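PDB 2AU3: DNA primase from Aquifex aeolicus, which synthesises the short RNA primers that DNA polymerase extends during DNA replication, using an N-terminal zinc-binding domain and a central catalytic core. Local coordinates for residues D18-S21 with E22-L26; E160-L163 with L164-Y167. One frame throughout, in Å; residues are numbered along the deposited sequence.

Contact 1 (D18-S21 with E22-L26); sequences DVIS and EYLNL
Ile20 and Leu24 meet where helix 16-23 of the CHC2 zinc-binding domain runs out and the chain turns toward strand 27-29. The tight side is aliphatic. A chi1 of -58° sets Ile20 CG1 beside the backbone N and leaves CG2 anti to it, where CG2 lies 3.8 Å from Leu24 CD1, the two side chains crossing at a slant. Leu26 adds CD2 to the same methyl of Ile20, while Leu26 CD1 reaches back to the Ser21 backbone, 3.9 Å from Ser21 N. Ile20 O accepts two amides at this end of the helix. Leu24 N approaches almost in line with the carbonyl, at 2.8 Å and 165° at the hydrogen, whereas Tyr23 N, 2.9 Å from Ile20 O, sits well above the carbonyl plane and bends more. One carbonyl oxygen is thus gripped by an i+4 and an i+3 amide.

Tyr23 carries the packing onto helix 67-75: its ring meets Phe70 edge-to-face and also touches Tyr74, and its OH bonds to Glu75. The ring turns an edge to the backbone it leaves, with CD2 3.3 Å from Val19 O. Val19 itself is buried against Ala67, Val71 and Tyr90, and Leu24 reaches Thr35 and Pro38, its side chain about 9 Å from the zinc ion.

The solvent side is looser. Glu22 bends at chi2, its CG resting 3.3 Å from Asp18 O, and its carboxylate leaves the turn for a salt bridge with Arg89. Val19 O receives a weak bond from Glu22 N and a further one from a water. Ser21, also exposed, approaches Leu24 through backbone atoms, Ser21 CA standing 3.6 Å from Leu24 O in a CH...O contact.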
ATOM      1  N   ASP A  18     -20.424 -15.988  12.340  1.00 22.20           N
ATOM      2  CA  ASP A  18     -20.788 -16.877  13.457  1.00 22.63           C
ATOM      3  C   ASP A  18     -19.925 -16.627  14.708  1.00 22.24           C
ATOM      4  O   ASP A  18     -20.456 -16.580  15.828  1.00 22.67           O
ATOM      5  CB  ASP A  18     -20.703 -18.362  13.065  1.00 22.60           C
ATOM      6  CG  ASP A  18     -21.660 -18.736  11.938  1.00 24.50           C
ATOM      7  OD1 ASP A  18     -22.776 -18.175  11.864  1.00 25.19           O
ATOM      8  OD2 ASP A  18     -21.377 -19.594  11.076  1.00 26.50           O
ATOM      9  N   VAL A  19     -18.609 -16.474  14.549  1.00 22.41           N
ATOM     10  CA  VAL A  19     -17.803 -16.294  15.777  1.00 22.44           C
ATOM     11  C   VAL A  19     -18.009 -14.984  16.507  1.00 22.35           C
ATOM     12  O   VAL A  19     -18.147 -14.995  17.730  1.00 22.34           O
ATOM     13  CB  VAL A  19     -16.290 -16.795  15.743  1.00 23.38           C
ATOM     14  CG1 VAL A  19     -15.843 -17.279  14.404  1.00 23.04           C
ATOM     15  CG2 VAL A  19     -15.307 -15.789  16.374  1.00 22.28           C
ATOM     16  N   ILE A  20     -18.086 -13.868  15.781  1.00 21.42           N
ATOM     17  CA  ILE A  20     -18.264 -12.587  16.442  1.00 21.44           C
ATOM     18  C   ILE A  20     -19.689 -12.429  17.026  1.00 21.96           C
ATOM     19  O   ILE A  20     -19.882 -11.771  18.064  1.00 21.78           O
ATOM     20  CB  ILE A  20     -17.857 -11.422  15.492  1.00 21.17           C
ATOM     21  CG1 ILE A  20     -16.381 -11.611  15.049  1.00 20.80           C
ATOM     22  CG2 ILE A  20     -18.075 -10.065  16.170  1.00 21.66           C
ATOM     23  CD1 ILE A  20     -15.671 -10.356  14.461  1.00 20.66           C
ATOM     24  N   SER A  21     -20.672 -13.045  16.378  1.00 22.09           N
ATOM     25  CA  SER A  21     -22.058 -12.981  16.858  1.00 24.54           C
ATOM     26  C   SER A  21     -22.260 -13.636  18.237  1.00 25.32           C
ATOM     27  O   SER A  21     -23.169 -13.262  18.969  1.00 25.93           O
ATOM     28  CB  SER A  21     -23.022 -13.600  15.835  1.00 24.97           C
ATOM     29  OG  SER A  21     -24.373 -13.318  16.189  1.00 28.72           O
ATOM     30  N   GLU A  22     -21.418 -14.608  18.580  1.00 26.06           N
ATOM     31  CA  GLU A  22     -21.393 -15.175  19.928  1.00 27.30           C
ATOM     32  C   GLU A  22     -21.099 -14.099  20.992  1.00 27.19           C
ATOM     33  O   GLU A  22     -21.626 -14.157  22.106  1.00 27.41           O
ATOM     34  CB  GLU A  22     -20.332 -16.278  20.012  1.00 27.96           C
ATOM     35  CG  GLU A  22     -20.549 -17.430  19.026  1.00 30.09           C
ATOM     36  CD  GLU A  22     -20.232 -18.791  19.627  1.00 34.64           C
ATOM     37  OE1 GLU A  22     -19.074 -19.032  20.028  1.00 34.62           O
ATOM     38  OE2 GLU A  22     -21.137 -19.638  19.683  1.00 36.97           O
ATOM     39  N   TYR A  23     -20.271 -13.120  20.630  1.00 26.20           N
ATOM     40  CA  TYR A  23     -19.783 -12.110  21.574  1.00 25.50           C
ATOM     41  C   TYR A  23     -20.581 -10.829  21.484  1.00 25.00           C
ATOM     42  O   TYR A  23     -20.932 -10.235  22.509  1.00 25.41           O
ATOM     43  CB  TYR A  23     -18.337 -11.761  21.270  1.00 25.64           C
ATOM     44  CG  TYR A  23     -17.354 -12.846  21.554  1.00 25.18           C
ATOM     45  CD1 TYR A  23     -16.803 -12.991  22.830  1.00 24.83           C
ATOM     46  CD2 TYR A  23     -16.939 -13.709  20.550  1.00 21.68           C
ATOM     47  CE1 TYR A  23     -15.875 -13.973  23.088  1.00 24.97           C
ATOM     48  CE2 TYR A  23     -16.046 -14.726  20.814  1.00 23.82           C
ATOM     49  CZ  TYR A  23     -15.496 -14.831  22.071  1.00 23.52           C
ATOM     50  OH  TYR A  23     -14.595 -15.811  22.327  1.00 28.89           O
ATOM     51  N   LEU A  24     -20.874 -10.403  20.254  1.00 24.33           N
ATOM     52  CA  LEU A  24     -21.511  -9.107  20.023  1.00 24.24           C
ATOM     53  C   LEU A  24     -22.909  -9.176  19.391  1.00 24.89           C
ATOM     54  O   LEU A  24     -23.248 -10.131  18.671  1.00 23.33           O
ATOM     55  CB  LEU A  24     -20.598  -8.188  19.186  1.00 23.85           C
ATOM     56  CG  LEU A  24     -19.127  -8.072  19.629  1.00 21.47           C
ATOM     57  CD1 LEU A  24     -18.292  -7.228  18.656  1.00 17.68           C
ATOM     58  CD2 LEU A  24     -19.016  -7.548  21.066  1.00 20.17           C
ATOM     59  N   ASN A  25     -23.709  -8.151  19.685  1.00 25.40           N
ATOM     60  CA  ASN A  25     -24.973  -7.934  19.007  1.00 27.17           C
ATOM     61  C   ASN A  25     -24.720  -7.290  17.649  1.00 26.92           C
ATOM     62  O   ASN A  25     -24.385  -6.106  17.568  1.00 27.22           O
ATOM     63  CB  ASN A  25     -25.891  -7.029  19.839  1.00 28.18           C
ATOM     64  CG  ASN A  25     -25.963  -7.446  21.294  0.50 31.25           C
ATOM     65  OD1 ASN A  25     -26.369  -8.558  21.607  0.50 35.50           O
ATOM     66  ND2 ASN A  25     -25.577  -6.544  22.192  0.50 33.75           N
ATOM     67  N   LEU A  26     -24.883  -8.066  16.584  1.00 26.63           N
ATOM     68  CA  LEU A  26     -24.554  -7.589  15.255  1.00 26.65           C
ATOM     69  C   LEU A  26     -25.841  -7.200  14.543  1.00 26.88           C
ATOM     70  O   LEU A  26     -26.804  -7.983  14.513  1.00 27.17           O
ATOM     71  CB  LEU A  26     -23.779  -8.651  14.461  1.00 26.48           C
ATOM     72  CG  LEU A  26     -22.378  -9.048  14.950  1.00 26.03           C
ATOM     73  CD1 LEU A  26     -21.804 -10.128  14.064  1.00 26.37           C
ATOM     74  CD2 LEU A  26     -21.441  -7.856  15.003  1.00 25.90           C
TER
HETATM   75  O   HOH W   1     -17.383 -17.706  18.938  1.00 30.65           O

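Contact 2 (E160-L163 with L164-Y167)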
ATOM      1  N   GLU A 160       5.818 -12.382  25.009  1.00 27.65           N
ATOM      2  CA  GLU A 160       4.519 -12.738  25.609  1.00 29.60           C
ATOM      3  C   GLU A 160       3.635 -13.563  24.653  1.00 29.19           C
ATOM      4  O   GLU A 160       2.823 -14.365  25.100  1.00 28.91           O
ATOM      5  CB  GLU A 160       3.723 -11.476  25.997  1.00 30.31           C
ATOM      6  CG  GLU A 160       4.054 -10.837  27.344  1.00 37.11           C
ATOM      7  CD  GLU A 160       3.125  -9.656  27.674  1.00 42.60           C
ATOM      8  OE1 GLU A 160       2.927  -8.765  26.814  1.00 44.36           O
ATOM      9  OE2 GLU A 160       2.587  -9.614  28.802  1.00 47.70           O
ATOM     10  N   ASN A 161       3.759 -13.291  23.350  1.00 28.62           N
ATOM     11  CA  ASN A 161       2.942 -13.927  22.322  1.00 27.92           C
ATOM     12  C   ASN A 161       3.671 -15.080  21.647  1.00 27.97           C
ATOM     13  O   ASN A 161       3.120 -15.752  20.765  1.00 28.20           O
ATOM     14  CB  ASN A 161       2.496 -12.895  21.283  1.00 27.03           C
ATOM     15  CG  ASN A 161       1.323 -12.059  21.762  1.00 25.57           C
ATOM     16  OD1 ASN A 161       0.162 -12.441  21.600  1.00 26.11           O
ATOM     17  ND2 ASN A 161       1.617 -10.913  22.362  1.00 23.97           N
ATOM     18  N   ASP A 162       4.921 -15.278  22.055  1.00 28.39           N
ATOM     19  CA  ASP A 162       5.750 -16.386  21.593  1.00 29.12           C
ATOM     20  C   ASP A 162       6.080 -16.225  20.107  1.00 28.18           C
ATOM     21  O   ASP A 162       6.109 -17.194  19.348  1.00 28.75           O
ATOM     22  CB  ASP A 162       5.064 -17.745  21.891  1.00 30.25           C
ATOM     23  CG  ASP A 162       5.946 -18.920  21.561  1.00 33.35           C
ATOM     24  OD1 ASP A 162       7.192 -18.763  21.644  1.00 35.21           O
ATOM     25  OD2 ASP A 162       5.489 -20.031  21.175  1.00 38.96           O
ATOM     26  N   LEU A 163       6.342 -14.983  19.712  1.00 27.02           N
ATOM     27  CA  LEU A 163       6.473 -14.616  18.310  1.00 25.92           C
ATOM     28  C   LEU A 163       7.847 -14.014  18.001  1.00 25.77           C
ATOM     29  O   LEU A 163       8.093 -13.618  16.873  1.00 25.71           O
ATOM     30  CB  LEU A 163       5.376 -13.618  17.929  1.00 25.39           C
ATOM     31  CG  LEU A 163       3.921 -14.115  17.911  1.00 24.18           C
ATOM     32  CD1 LEU A 163       2.941 -12.961  17.627  1.00 21.80           C
ATOM     33  CD2 LEU A 163       3.756 -15.212  16.895  1.00 23.59           C
ATOM     34  N   LEU A 164       8.731 -13.944  18.996  1.00 25.04           N
ATOM     35  CA  LEU A 164      10.028 -13.263  18.818  1.00 25.15           C
ATOM     36  C   LEU A 164      10.903 -13.935  17.761  1.00 25.50           C
ATOM     37  O   LEU A 164      11.442 -13.295  16.863  1.00 24.92           O
ATOM     38  CB  LEU A 164      10.783 -13.209  20.134  1.00 25.17           C
ATOM     39  CG  LEU A 164      12.140 -12.504  20.099  1.00 26.83           C
ATOM     40  CD1 LEU A 164      12.012 -11.072  19.491  1.00 24.71           C
ATOM     41  CD2 LEU A 164      12.733 -12.443  21.496  1.00 27.06           C
ATOM     42  N   GLU A 165      11.035 -15.235  17.876  1.00 25.87           N
ATOM     43  CA  GLU A 165      11.897 -15.985  16.980  1.00 27.32           C
ATOM     44  C   GLU A 165      11.378 -15.917  15.534  1.00 26.39           C
ATOM     45  O   GLU A 165      12.139 -15.669  14.603  1.00 26.10           O
ATOM     46  CB  GLU A 165      12.029 -17.436  17.453  1.00 28.42           C
ATOM     47  CG  GLU A 165      12.694 -17.579  18.811  1.00 34.40           C
ATOM     48  CD  GLU A 165      11.733 -17.406  19.989  1.00 42.46           C
ATOM     49  OE1 GLU A 165      10.516 -17.173  19.768  1.00 44.87           O
ATOM     50  OE2 GLU A 165      12.204 -17.502  21.153  1.00 45.02           O
ATOM     51  N   ALA A 166      10.072 -16.076  15.348  1.00 25.63           N
ATOM     52  CA  ALA A 166       9.486 -15.833  14.032  1.00 24.39           C
ATOM     53  C   ALA A 166       9.769 -14.418  13.543  1.00 23.95           C
ATOM     54  O   ALA A 166      10.141 -14.230  12.385  1.00 24.57           O
ATOM     55  CB  ALA A 166       8.016 -16.087  14.046  1.00 23.87           C
ATOM     56  N   TYR A 167       9.574 -13.423  14.411  1.00 23.73           N
ATOM     57  CA  TYR A 167       9.719 -12.032  13.986  1.00 22.95           C
ATOM     58  C   TYR A 167      11.144 -11.723  13.529  1.00 23.89           C
ATOM     59  O   TYR A 167      11.349 -10.905  12.630  1.00 22.75           O
ATOM     60  CB  TYR A 167       9.255 -11.032  15.061  1.00 22.22           C
ATOM     61  CG  TYR A 167       9.083  -9.621  14.492  1.00 19.99           C
ATOM     62  CD1 TYR A 167       8.131  -9.372  13.498  1.00 18.79           C
ATOM     63  CD2 TYR A 167       9.902  -8.565  14.898  1.00 20.75           C
ATOM     64  CE1 TYR A 167       7.963  -8.099  12.934  1.00 17.66           C
ATOM     65  CE2 TYR A 167       9.750  -7.274  14.328  1.00 19.92           C
ATOM     66  CZ  TYR A 167       8.761  -7.065  13.339  1.00 15.28           C
ATOM     67  OH  TYR A 167       8.570  -5.820  12.782  1.00 17.45           O
TER
HETATM   68  O   HOH W   2       8.238 -17.334  17.526  1.00 27.65           O
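Leu163 and Tyr167 are joined by the first main-chain bond of helix 164-168, Tyr167 N to Leu163 O at 2.9 Å with an angle of 153° at the hydrogen. Leu163, at the N-cap, has the most surface buried by this contact, and Leu164 comes next. Besides the bonded amide, the carbonyl oxygen of Leu163 is flanked by Tyr167 CB at 3.4 Å and by Ala166 CB at 3.8 Å. Leu163 and Leu164, consecutive and both buried, then take different torsions. Leu163 sets CG beside its own N, with its side chain on Leu158 of helix 151-161. Leu164 instead swings CG anti to its N (chi1 -179°) and reaches Leu158 and Lys159, as well as Leu173 and Tyr181. Two neighbouring leucines thus seat the new helix against the old one, and Tyr167 extends that seat to Ala108 and Val112 of helix 101-122.

On the polar side a single water bridges the two segments. It donates to Asp162 O at 2.8 Å and to Glu165 OE1 at 3.2 Å. The Leu163 side chain has no acceptor to cap the helix start, and the water takes the N-H of Ala166 at 3.1 Å from its N. Glu165 bends at chi2 to bring its carboxylate back over this start. Asp162 OD1 comes within 4.1 Å of Glu165 OE1, the carboxylate planes 73° apart; the like charges should repel, though the positive end of the helix may ease the cost.

Asp162, with positive phi, closes helix 151-161, and Leu163 follows directly: a tight link between two consecutive helices in the primase catalytic core's N-terminal domain, a Schellman motif running straight into an N-cap.

Contact 1 comes first along the chain, in the CHC2 zinc-binding domain, and contact 2 follows well over a hundred residues later, in the N-terminal domain of the catalytic core. Their centres are 29 Å apart and their nearest atoms about 15 Å, and they do not touch. They share no helix or sheet: contact 1 ends helix 16-23 and leads toward strands 27-29 and 32-35 of the zinc ribbon, while contact 2 joins helices 151-161 and 164-168. Both lie where a helix stops, with main-chain bonds and aliphatic side chains at the turn; in contact 2 a second helix begins at once.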